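Local coordinates for DUF357 domain-containing protein (Archaeoglobus fulgidus DSM 4304, PDB 2OO2) that is of unknown function but folds as a small three-helix bundle of the DUF357 family, two copies of which pair in the crystal, at residues T11-W14 with L15-E19; R53-E56 with C57-W60; W60-A63 with W64-I67; G30-R33 with N34-A37; I39-S42 with R43-E47. All coordinates share one frame; numbering follows the deposited sequence.

Interaction 1 (T11-W14 with L15-E19)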
# COMPACT_ATOMS: atom_id res chain seq x y z
N THR A 11 4.52 10.60 -5.08
CA THR A 11 5.30 10.20 -3.89
C THR A 11 5.52 11.37 -2.96
O THR A 11 5.25 11.30 -1.71
CB THR A 11 6.68 9.51 -4.27
OG1 THR A 11 6.40 8.39 -5.12
CG2 THR A 11 7.40 9.04 -2.96
N LEU A 12 6.01 12.48 -3.52
CA LEU A 12 6.18 13.70 -2.71
C LEU A 12 4.89 14.20 -2.06
O LEU A 12 4.92 14.68 -0.92
CB LEU A 12 6.72 14.83 -3.60
CG LEU A 12 8.22 14.77 -3.75
CD1 LEU A 12 8.65 15.68 -5.03
CD2 LEU A 12 8.89 15.26 -2.51
N LYS A 13 3.77 14.09 -2.78
CA LYS A 13 2.51 14.69 -2.41
C LYS A 13 2.07 13.88 -1.15
O LYS A 13 1.79 14.44 -0.10
CB LYS A 13 1.49 14.38 -3.49
CG LYS A 13 0.05 14.83 -3.19
CD LYS A 13 -1.00 14.14 -4.03
CE LYS A 13 -0.91 14.58 -5.49
NZ LYS A 13 -1.93 13.96 -6.46
N TRP A 14 2.15 12.59 -1.29
CA TRP A 14 1.61 11.68 -0.22
C TRP A 14 2.56 11.60 0.95
O TRP A 14 2.16 11.29 2.16
CB TRP A 14 1.37 10.38 -0.90
CG TRP A 14 0.10 10.38 -1.67
CD1 TRP A 14 -0.06 10.18 -3.01
CD2 TRP A 14 -1.21 10.59 -1.14
NE1 TRP A 14 -1.38 10.27 -3.36
CE2 TRP A 14 -2.11 10.48 -2.20
CE3 TRP A 14 -1.70 10.84 0.17
CZ2 TRP A 14 -3.48 10.67 -2.03
CZ3 TRP A 14 -3.06 11.02 0.35
CH2 TRP A 14 -3.95 10.92 -0.73
N LEU A 15 3.82 11.80 0.67
CA LEU A 15 4.83 11.85 1.68
C LEU A 15 4.76 13.14 2.47
O LEU A 15 4.80 13.10 3.68
CB LEU A 15 6.22 11.61 1.11
CG LEU A 15 7.45 11.40 1.92
CD1 LEU A 15 7.42 10.19 2.85
CD2 LEU A 15 8.56 11.15 0.89
N GLU A 16 4.61 14.29 1.82
CA GLU A 16 4.43 15.51 2.59
C GLU A 16 3.12 15.46 3.44
O GLU A 16 3.10 15.96 4.55
CB GLU A 16 4.42 16.69 1.69
CG GLU A 16 5.69 16.80 0.89
CD GLU A 16 5.59 17.88 -0.22
OE1 GLU A 16 4.46 18.39 -0.53
OE2 GLU A 16 6.66 18.21 -0.78
N ARG A 17 2.08 14.81 2.95
CA ARG A 17 0.81 14.74 3.66
C ARG A 17 1.02 13.86 4.90
O ARG A 17 0.59 14.25 5.99
CB ARG A 17 -0.31 14.20 2.76
CG ARG A 17 -0.86 15.27 1.73
CD ARG A 17 -1.68 14.60 0.69
NE ARG A 17 -2.16 15.58 -0.31
CZ ARG A 17 -2.98 15.23 -1.31
NH1 ARG A 17 -3.38 13.97 -1.45
NH2 ARG A 17 -3.36 16.14 -2.18
N ILE A 18 1.71 12.72 4.77
CA ILE A 18 1.76 11.75 5.90
C ILE A 18 2.71 12.22 7.02
O ILE A 18 2.51 11.95 8.23
CB ILE A 18 2.09 10.32 5.38
CG1 ILE A 18 1.63 9.29 6.41
CG2 ILE A 18 3.59 10.13 4.95
CD1 ILE A 18 1.76 7.80 5.90
N GLU A 19 3.75 12.94 6.62
CA GLU A 19 4.72 13.54 7.57
C GLU A 19 3.97 14.48 8.51
O GLU A 19 4.27 14.56 9.69
CB GLU A 19 5.88 14.23 6.79
CG GLU A 19 6.88 13.20 6.32
CD GLU A 19 7.97 13.76 5.35
OE1 GLU A 19 7.76 14.87 4.82
OE2 GLU A 19 9.02 13.10 5.20
O HOH W 1 1.37 17.60 -0.53

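Interaction 2 (R53-E56 with C57-W60)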
# COMPACT_ATOMS: atom_id res chain seq x y z
N ARG A 53 10.29 1.94 -5.47
CA ARG A 53 10.32 1.54 -3.99
C ARG A 53 9.91 2.75 -3.19
O ARG A 53 9.20 2.62 -2.13
CB ARG A 53 11.68 1.02 -3.53
CG ARG A 53 12.23 -0.22 -4.24
CD ARG A 53 11.52 -1.52 -3.90
NE ARG A 53 10.46 -1.82 -4.88
CZ ARG A 53 9.92 -3.02 -5.09
NH1 ARG A 53 8.96 -3.15 -6.00
NH2 ARG A 53 10.32 -4.08 -4.39
N ALA A 54 10.26 3.96 -3.62
CA ALA A 54 9.83 5.12 -2.85
C ALA A 54 8.32 5.20 -2.79
O ALA A 54 7.78 5.46 -1.72
CB ALA A 54 10.36 6.42 -3.35
N PHE A 55 7.64 5.06 -3.93
CA PHE A 55 6.19 5.09 -3.94
C PHE A 55 5.59 3.91 -3.17
O PHE A 55 4.62 4.08 -2.33
CB PHE A 55 5.66 5.09 -5.34
CG PHE A 55 4.17 5.22 -5.47
CD1 PHE A 55 3.48 6.36 -5.10
CD2 PHE A 55 3.47 4.12 -6.06
CE1 PHE A 55 2.10 6.45 -5.32
CE2 PHE A 55 2.06 4.25 -6.36
CZ PHE A 55 1.40 5.42 -5.95
N GLU A 56 6.15 2.72 -3.39
CA GLU A 56 5.69 1.51 -2.73
C GLU A 56 5.70 1.76 -1.22
O GLU A 56 4.70 1.39 -0.48
CB GLU A 56 6.66 0.40 -3.08
CG GLU A 56 6.16 -1.00 -2.65
CD GLU A 56 7.18 -2.11 -2.86
OE1 GLU A 56 8.39 -1.93 -2.77
OE2 GLU A 56 6.74 -3.21 -3.10
N CYS A 57 6.77 2.34 -0.68
CA CYS A 57 6.83 2.55 0.86
C CYS A 57 5.82 3.59 1.33
O CYS A 57 5.15 3.34 2.48
CB CYS A 57 8.28 2.84 1.36
SG CYS A 57 9.41 1.53 1.11
N VAL A 58 5.54 4.68 0.61
CA VAL A 58 4.54 5.70 0.98
C VAL A 58 3.10 5.09 1.08
O VAL A 58 2.34 5.33 2.10
CB VAL A 58 4.63 7.05 0.21
CG1 VAL A 58 3.85 7.01 -1.08
CG2 VAL A 58 4.07 8.19 1.15
N VAL A 59 2.80 4.15 0.16
CA VAL A 59 1.47 3.52 0.09
C VAL A 59 1.43 2.62 1.32
O VAL A 59 0.38 2.67 2.02
CB VAL A 59 1.30 2.68 -1.08
CG1 VAL A 59 -0.03 2.08 -1.13
CG2 VAL A 59 1.33 3.65 -2.37
N TRP A 60 2.46 1.79 1.53
CA TRP A 60 2.44 0.94 2.81
C TRP A 60 2.29 1.83 4.01
O TRP A 60 1.52 1.42 4.99
CB TRP A 60 3.71 0.06 2.95
CG TRP A 60 3.57 -1.25 2.20
CD1 TRP A 60 4.05 -1.54 0.92
CD2 TRP A 60 2.86 -2.41 2.60
NE1 TRP A 60 3.81 -2.81 0.56
CE2 TRP A 60 3.02 -3.38 1.58
CE3 TRP A 60 2.09 -2.73 3.76
CZ2 TRP A 60 2.42 -4.62 1.61
CZ3 TRP A 60 1.55 -4.00 3.82
CH2 TRP A 60 1.70 -4.94 2.78

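Interaction 3 (W60-A63 with W64-I67)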
# COMPACT_ATOMS: atom_id res chain seq x y z
N TRP A 60 2.46 1.79 1.53
CA TRP A 60 2.44 0.94 2.81
C TRP A 60 2.29 1.83 4.01
O TRP A 60 1.52 1.42 4.99
CB TRP A 60 3.71 0.06 2.95
CG TRP A 60 3.57 -1.25 2.20
CD1 TRP A 60 4.05 -1.54 0.92
CD2 TRP A 60 2.86 -2.41 2.60
NE1 TRP A 60 3.81 -2.81 0.56
CE2 TRP A 60 3.02 -3.38 1.58
CE3 TRP A 60 2.09 -2.73 3.76
CZ2 TRP A 60 2.42 -4.62 1.61
CZ3 TRP A 60 1.55 -4.00 3.82
CH2 TRP A 60 1.70 -4.94 2.78
N ALA A 61 3.06 2.93 4.09
CA ALA A 61 2.89 3.84 5.29
C ALA A 61 1.42 4.29 5.49
O ALA A 61 0.81 4.14 6.63
CB ALA A 61 3.86 5.03 5.26
N TRP A 62 0.80 4.75 4.39
CA TRP A 62 -0.61 5.12 4.44
C TRP A 62 -1.59 3.99 4.79
O TRP A 62 -2.59 4.24 5.53
CB TRP A 62 -1.00 5.80 3.12
CG TRP A 62 -0.71 7.25 3.16
CD1 TRP A 62 0.30 7.94 2.44
CD2 TRP A 62 -1.42 8.26 3.90
NE1 TRP A 62 0.23 9.26 2.74
CE2 TRP A 62 -0.82 9.51 3.59
CE3 TRP A 62 -2.53 8.23 4.79
CZ2 TRP A 62 -1.26 10.71 4.17
CZ3 TRP A 62 -2.95 9.42 5.33
CH2 TRP A 62 -2.32 10.64 5.05
N ALA A 63 -1.32 2.76 4.33
CA ALA A 63 -2.22 1.64 4.58
C ALA A 63 -2.17 1.31 6.08
O ALA A 63 -3.22 1.03 6.65
CB ALA A 63 -1.88 0.39 3.79
N TRP A 64 -0.99 1.28 6.70
CA TRP A 64 -0.87 0.95 8.17
C TRP A 64 -1.62 2.02 8.95
O TRP A 64 -2.31 1.69 9.98
CB TRP A 64 0.59 0.91 8.65
CG TRP A 64 1.24 -0.43 8.35
CD1 TRP A 64 2.00 -0.74 7.26
CD2 TRP A 64 1.09 -1.64 9.09
NE1 TRP A 64 2.37 -2.08 7.29
CE2 TRP A 64 1.81 -2.65 8.42
CE3 TRP A 64 0.41 -1.97 10.29
CZ2 TRP A 64 1.87 -3.98 8.89
CZ3 TRP A 64 0.50 -3.28 10.78
CH2 TRP A 64 1.21 -4.26 10.08
N LEU A 65 -1.47 3.27 8.51
CA LEU A 65 -2.17 4.42 9.09
C LEU A 65 -3.69 4.35 8.90
O LEU A 65 -4.44 4.31 9.94
CB LEU A 65 -1.57 5.77 8.58
CG LEU A 65 -1.99 7.01 9.35
CD1 LEU A 65 -1.05 8.15 8.96
CD2 LEU A 65 -3.43 7.40 9.09
N GLU A 66 -4.18 4.25 7.66
CA GLU A 66 -5.63 4.16 7.38
C GLU A 66 -6.32 2.93 8.00
O GLU A 66 -7.34 3.08 8.60
CB GLU A 66 -5.97 4.21 5.91
CG GLU A 66 -5.74 5.62 5.36
CD GLU A 66 -6.62 6.71 6.05
OE1 GLU A 66 -7.83 6.79 5.84
OE2 GLU A 66 -6.05 7.53 6.75
N ILE A 67 -5.70 1.77 7.88
CA ILE A 67 -6.26 0.52 8.40
C ILE A 67 -6.18 0.48 9.94
O ILE A 67 -7.11 -0.05 10.58
CB ILE A 67 -5.66 -0.76 7.72
CG1 ILE A 67 -5.91 -0.73 6.20
CG2 ILE A 67 -6.26 -2.02 8.34
CD1 ILE A 67 -5.02 -1.71 5.35

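Interaction 4 (G30-R33 with N34-A37)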
# COMPACT_ATOMS: atom_id res chain seq x y z
N GLY A 30 3.34 -0.67 17.62
CA GLY A 30 3.76 -1.44 16.45
C GLY A 30 3.28 -0.82 15.14
O GLY A 30 4.08 -0.68 14.17
N PHE A 31 1.98 -0.48 15.09
CA PHE A 31 1.38 0.29 13.99
C PHE A 31 2.14 1.57 13.77
O PHE A 31 2.58 1.84 12.65
CB PHE A 31 -0.08 0.61 14.26
CG PHE A 31 -1.02 -0.46 13.80
CD1 PHE A 31 -1.73 -0.30 12.62
CD2 PHE A 31 -1.20 -1.63 14.55
CE1 PHE A 31 -2.59 -1.26 12.16
CE2 PHE A 31 -2.07 -2.64 14.11
CZ PHE A 31 -2.78 -2.43 12.89
N MET A 32 2.35 2.31 14.86
CA MET A 32 3.11 3.58 14.77
C MET A 32 4.55 3.35 14.32
O MET A 32 5.07 4.16 13.53
CB MET A 32 3.08 4.40 16.06
CG MET A 32 1.70 4.98 16.41
SD MET A 32 1.01 6.21 15.27
CE MET A 32 1.88 7.66 15.74
N ARG A 33 5.18 2.26 14.77
CA ARG A 33 6.57 2.01 14.35
C ARG A 33 6.66 1.65 12.86
O ARG A 33 7.57 2.15 12.15
CB ARG A 33 7.30 0.95 15.21
CG ARG A 33 7.38 1.27 16.77
CD ARG A 33 8.30 2.42 17.21
NE ARG A 33 8.03 2.85 18.61
CZ ARG A 33 7.35 3.94 18.98
NH1 ARG A 33 6.83 4.78 18.07
NH2 ARG A 33 7.17 4.20 20.27
N ASN A 34 5.71 0.82 12.38
CA ASN A 34 5.58 0.49 10.95
C ASN A 34 5.43 1.72 10.07
O ASN A 34 6.16 1.89 8.97
CB ASN A 34 4.42 -0.50 10.74
CG ASN A 34 4.73 -1.90 11.29
OD1 ASN A 34 5.84 -2.15 11.74
ND2 ASN A 34 3.76 -2.78 11.30
N ILE A 35 4.52 2.59 10.48
CA ILE A 35 4.31 3.90 9.82
C ILE A 35 5.63 4.72 9.59
O ILE A 35 6.01 5.06 8.41
CB ILE A 35 3.12 4.76 10.42
CG1 ILE A 35 1.80 3.96 10.36
CG2 ILE A 35 2.95 6.08 9.59
CD1 ILE A 35 0.65 4.55 11.25
N GLU A 36 6.32 5.01 10.69
CA GLU A 36 7.61 5.73 10.66
C GLU A 36 8.64 4.97 9.90
O GLU A 36 9.41 5.64 9.12
CB GLU A 36 8.15 6.14 12.04
CG GLU A 36 9.48 7.06 12.01
CD GLU A 36 9.53 8.27 10.93
OE1 GLU A 36 8.74 9.27 11.08
OE2 GLU A 36 10.40 8.24 9.98
N ALA A 37 8.60 3.63 9.98
CA ALA A 37 9.61 2.74 9.34
C ALA A 37 9.41 2.94 7.82
O ALA A 37 10.42 3.30 7.05
CB ALA A 37 9.46 1.29 9.71

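Interaction 5 (I39-S42 with R43-E47)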
# COMPACT_ATOMS: atom_id res chain seq x y z
N ILE A 39 7.66 5.43 6.23
CA ILE A 39 8.01 6.90 5.97
C ILE A 39 9.52 7.12 5.78
O ILE A 39 9.95 7.71 4.71
CB ILE A 39 7.48 7.96 6.98
CG1 ILE A 39 5.96 8.15 6.84
CG2 ILE A 39 8.17 9.39 6.81
CD1 ILE A 39 5.31 8.53 8.28
N SER A 40 10.32 6.64 6.76
CA SER A 40 11.82 6.72 6.63
C SER A 40 12.31 6.12 5.30
O SER A 40 13.11 6.76 4.52
CB SER A 40 12.53 6.02 7.78
OG SER A 40 13.95 6.23 7.70
N ASP A 41 11.85 4.88 5.03
CA ASP A 41 12.22 4.15 3.81
C ASP A 41 11.75 4.91 2.57
O ASP A 41 12.59 5.14 1.58
CB ASP A 41 11.57 2.75 3.86
CG ASP A 41 12.43 1.70 4.55
OD1 ASP A 41 13.43 1.98 5.24
OD2 ASP A 41 12.08 0.53 4.29
N SER A 42 10.46 5.35 2.52
CA SER A 42 10.07 6.16 1.28
C SER A 42 10.99 7.35 1.03
O SER A 42 11.45 7.62 -0.20
CB SER A 42 8.62 6.61 1.49
OG SER A 42 8.12 7.47 0.48
N ARG A 43 11.25 8.13 2.11
CA ARG A 43 12.19 9.32 2.09
C ARG A 43 13.54 8.93 1.51
O ARG A 43 14.05 9.60 0.57
CB ARG A 43 12.36 9.94 3.52
CG ARG A 43 11.21 10.90 3.85
CD ARG A 43 11.59 12.00 4.90
NE ARG A 43 12.01 11.36 6.15
CZ ARG A 43 11.34 11.37 7.31
NH1 ARG A 43 10.18 12.05 7.45
NH2 ARG A 43 11.84 10.68 8.34
N TYR A 44 14.07 7.81 2.02
CA TYR A 44 15.42 7.33 1.61
C TYR A 44 15.47 6.93 0.14
O TYR A 44 16.39 7.42 -0.59
CB TYR A 44 15.86 6.14 2.43
CG TYR A 44 17.16 5.48 1.96
CD1 TYR A 44 18.43 6.19 2.00
CD2 TYR A 44 17.15 4.20 1.48
CE1 TYR A 44 19.62 5.53 1.59
CE2 TYR A 44 18.34 3.53 1.05
CZ TYR A 44 19.55 4.28 1.07
OH TYR A 44 20.64 3.60 0.71
N PHE A 45 14.55 6.07 -0.29
CA PHE A 45 14.46 5.76 -1.72
C PHE A 45 14.13 6.93 -2.62
O PHE A 45 14.66 7.00 -3.78
CB PHE A 45 13.48 4.58 -1.98
CG PHE A 45 13.90 3.28 -1.27
CD1 PHE A 45 15.13 2.68 -1.53
CD2 PHE A 45 13.05 2.68 -0.32
CE1 PHE A 45 15.57 1.54 -0.88
CE2 PHE A 45 13.49 1.50 0.34
CZ PHE A 45 14.72 0.93 0.07
N LEU A 46 13.28 7.85 -2.16
CA LEU A 46 12.96 9.01 -2.97
C LEU A 46 14.24 9.79 -3.24
O LEU A 46 14.54 10.13 -4.38
CB LEU A 46 11.92 9.89 -2.31
CG LEU A 46 11.57 11.13 -3.19
CD1 LEU A 46 10.90 10.79 -4.62
CD2 LEU A 46 10.73 12.10 -2.40
N GLU A 47 15.03 10.02 -2.19
CA GLU A 47 16.24 10.80 -2.34
C GLU A 47 17.26 10.22 -3.31
O GLU A 47 17.82 10.98 -4.11
CB GLU A 47 16.87 11.16 -1.00
CG GLU A 47 17.78 12.38 -1.19
CD GLU A 47 17.36 13.56 -0.35
OE1 GLU A 47 17.25 14.67 -0.93
OE2 GLU A 47 17.15 13.37 0.89

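Interaction 1 (T11-W14 with L15-E19)
Trp14 and Arg17 lie on neighbouring turns of helix 3-21, whose alpha-helical backbone runs through the contact with Leu15 N bonded to Thr11 O at 2.8 Å and Ile18 N to Trp14 O at 3.0 Å. The main side-chain feature is a cation-pi contact. Arg17 CZ lies 4.5 Å from the centroid of the Trp14 six-membered ring and only 12° off the ring normal. The guanidinium does not lie flat on the indole: the two planes are 88° apart, and NH1 is the atom lowered onto the face, 3.2 Å from CH2 of Trp14. The chain of Arg17 is extended from CG to NE, which carries the guanidinium the full distance to the benzene half of the indole. Lys13 runs alongside Arg17 and points the same way; the methylene CD of Lys13 covers one guanidinium face, 3.5 Å from Arg17 CZ. A bend at chi3 (-69°) turns the rest of the lysine chain, and its NZ pairs with Glu10, which also accepts a bond from Trp14 NE1. On the neighbouring flank a water donates to Lys13 O and to Glu16 OE1, both at 3.2 Å. Trp14 O, which Ile18 N approaches from above the carbonyl plane, has a second donor, the indole NE1 of Trp62 on helix 51-70, while Ile18 and Leu15 face the core of the three-helix bundle. The indole pi face probably favours the Arg17 charge, the Lys13 methylenes hold the guanidinium upright on it by packing, and Glu10 would partly offset the nearby like charge of Lys13.

Interaction 2 (R53-E56 with C57-W60)
Ala54 O is gripped by two donors, a weak 3.3 Å hydrogen bond from Val58 N and a bond from the hydroxyl of Ser42 on helix 29-47. The contact lies in the first half of helix 51-70, the third helix of the bundle, and a shorter bond joins Cys57 N to Arg53 O at 2.8 Å. On the flank turned to the second subunit, Val59 CG2 sits over the centre of the Phe55 ring, a CH-pi contact of 4.0 Å to the centroid and 10° off the normal. Phe55 CG is anti to the backbone N (chi1 -176°), which swings the ring along the helix to meet that methyl. With an alanine at Phe55, Val59 CG2 is likely to lose the ring beneath it and a gap to open toward Leu7 and Thr11 of helix 3-21 and Glu56 of the second subunit. Arg53 NH1 pairs with Glu10 of the second subunit. Arg53 NE is 3.0 Å from Glu56 OE1, well out of the guanidinium plane, so no N-H points at it and only charges attract; Glu56 CD stands over that face. Trp60 presents its ring edge to the backbone, with CD1 3.3 Å from Glu56 O.

Interaction 3 (W60-A63 with W64-I67)
Helix 51-70, third of the bundle and carrying much of the dimer contact, presents tryptophans here on two flanks. Trp60 and Trp64 cross at a slant: the six-membered ring of Trp60 and the five-membered ring of Trp64 have centroids 5.8 Å apart and planes at 34°. Their nearest atoms are Trp60 CE3 and Trp64 NE1, at 3.6 Å. With chi1 of -83° keeping CG beside the backbone N, the Trp64 ring also turns an edge to the backbone, its CD1 3.2 Å from Trp60 O. On another flank Glu66 runs alongside Trp62, and its OE2 lies in the plane of the indole at the edge, 3.9 Å from CZ3 of Trp62. The same pair is joined by a straight backbone bond, Glu66 N to Trp62 O, of 2.7 Å. Tyr38 of helix 29-47 meets both Trp60 and Trp64, and Trp14 of helix 3-21 meets Trp62 edge-to-face, its O taking Trp62 NE1. Ala63 CB meets Ile67 CD1 at 4.1 Å on the face turned to the second subunit, where Ala63 packs on Ala63 and Trp64 on Ile67 of that chain: a helix-to-helix dimer contact of a three-helix bundle.

Interaction 4 (G30-R33 with N34-A37)
The carboxamide of Asn34 has Gly30 O over one face, CG lying 3.2 Å from that oxygen, while Trp64 of helix 51-70 comes up at the ND2 edge. The amide plane is thus laid across the end of the Gly30 carbonyl. With chi1 of -70° the Asn34 side chain folds back beside its own backbone N, which itself donates to Gly30 O at 2.8 Å. Asn34 OD1 and Gly30 O, 3.3 Å apart, are both acceptors, so the backbone bond holds this pair of residues and the amide merely rests there. The other flat group, the Phe31 ring, leaves this turn to meet Trp64 edge-to-face and to pack on Val71 of the second subunit. Ile35 also folds back, placing CG1 3.2 Å from Phe31 O, the acceptor of Ile35 N. Its methyl CD1 lies 4.4 Å from Met32 SD, a loose apolar touch beside Leu74 of strand 74-76. A nearly straight bond links Glu36 N to Met32 O at 3.2 Å. Arg33 NH2 forms a salt bridge with Glu29. Asp28 OD2, just ahead of the helix, accepts from Phe31 N. The arrangement belongs to the opening turns of a bundle helix, here helix 29-47, entered from the short strand 25-27 of the two-stranded antiparallel sheet.

Interaction 5 (I39-S42 with R43-E47)
This is a local contact between side chains one turn apart on the second half of helix 29-47, where Ile39 meets Arg43 and Asp41 meets Phe45. The methyl CG2 of Ile39 lies over one face of the Arg43 guanidinium, displaced toward the rim, with NH1 of Arg43 3.4 Å away and CZ of Arg43 3.8 Å. A bend at chi3 of Arg43 (-60°) folds the guanidinium back over that methyl. The charge is met by Glu19 of helix 3-21, in a salt bridge to NH1, so an apolar face and a strong ionic partner act on one group; a long, weak pair joins NH2 to Glu36. In the three-helix bundle Ile39 also packs on Ile18, and Leu46 on Leu12 and Leu51, while Ser42 packs against both other helices and its OG is hydrogen-bonded to Ala54 O. Leu46 N donates a 2.7 Å hydrogen bond to Ser42 O. On the other flank Phe45 N donates to Asp41 O at 2.9 Å. The Phe45 ring stands obliquely to that oxygen, Asp41 O, which is 3.1 Å from CD2 of Phe45, and CB of Asp41 is 4.2 Å from CE2 of that ring. Tyr44 CD2 lies 3.8 Å above the plane of the Phe45 ring, near its rim. Replacing Phe45 by a serine would probably leave Tyr44 CD2 and Asp41 CB without their aromatic neighbour and open a gap beside Arg53.

How the interactions relate
The five contacts lie on three helices of one bundle: interaction 1 on helix 3-21, interactions 4 and 5 on helix 29-47, interactions 2 and 3 on helix 51-70, the last two sharing Trp60. Polar links tie helix to helix. Glu19 OE2 of interaction 1 holds Arg43 NH1 of interaction 5 at 2.7 Å, and Trp14 O and Trp62 NE1, 2.9 Å apart, join interactions 1 and 3. Interactions 2 and 5, with centres 8 Å apart, are joined by a probable hydrogen bond of 3.0 Å between Ala54 O and Ser42 OG. Interactions 3 and 4 pack closely at 9 Å between centres, where Asn34 ND2 is 3.2 Å from Trp64 CH2. Interactions 2, 3 and 4 touch the second subunit.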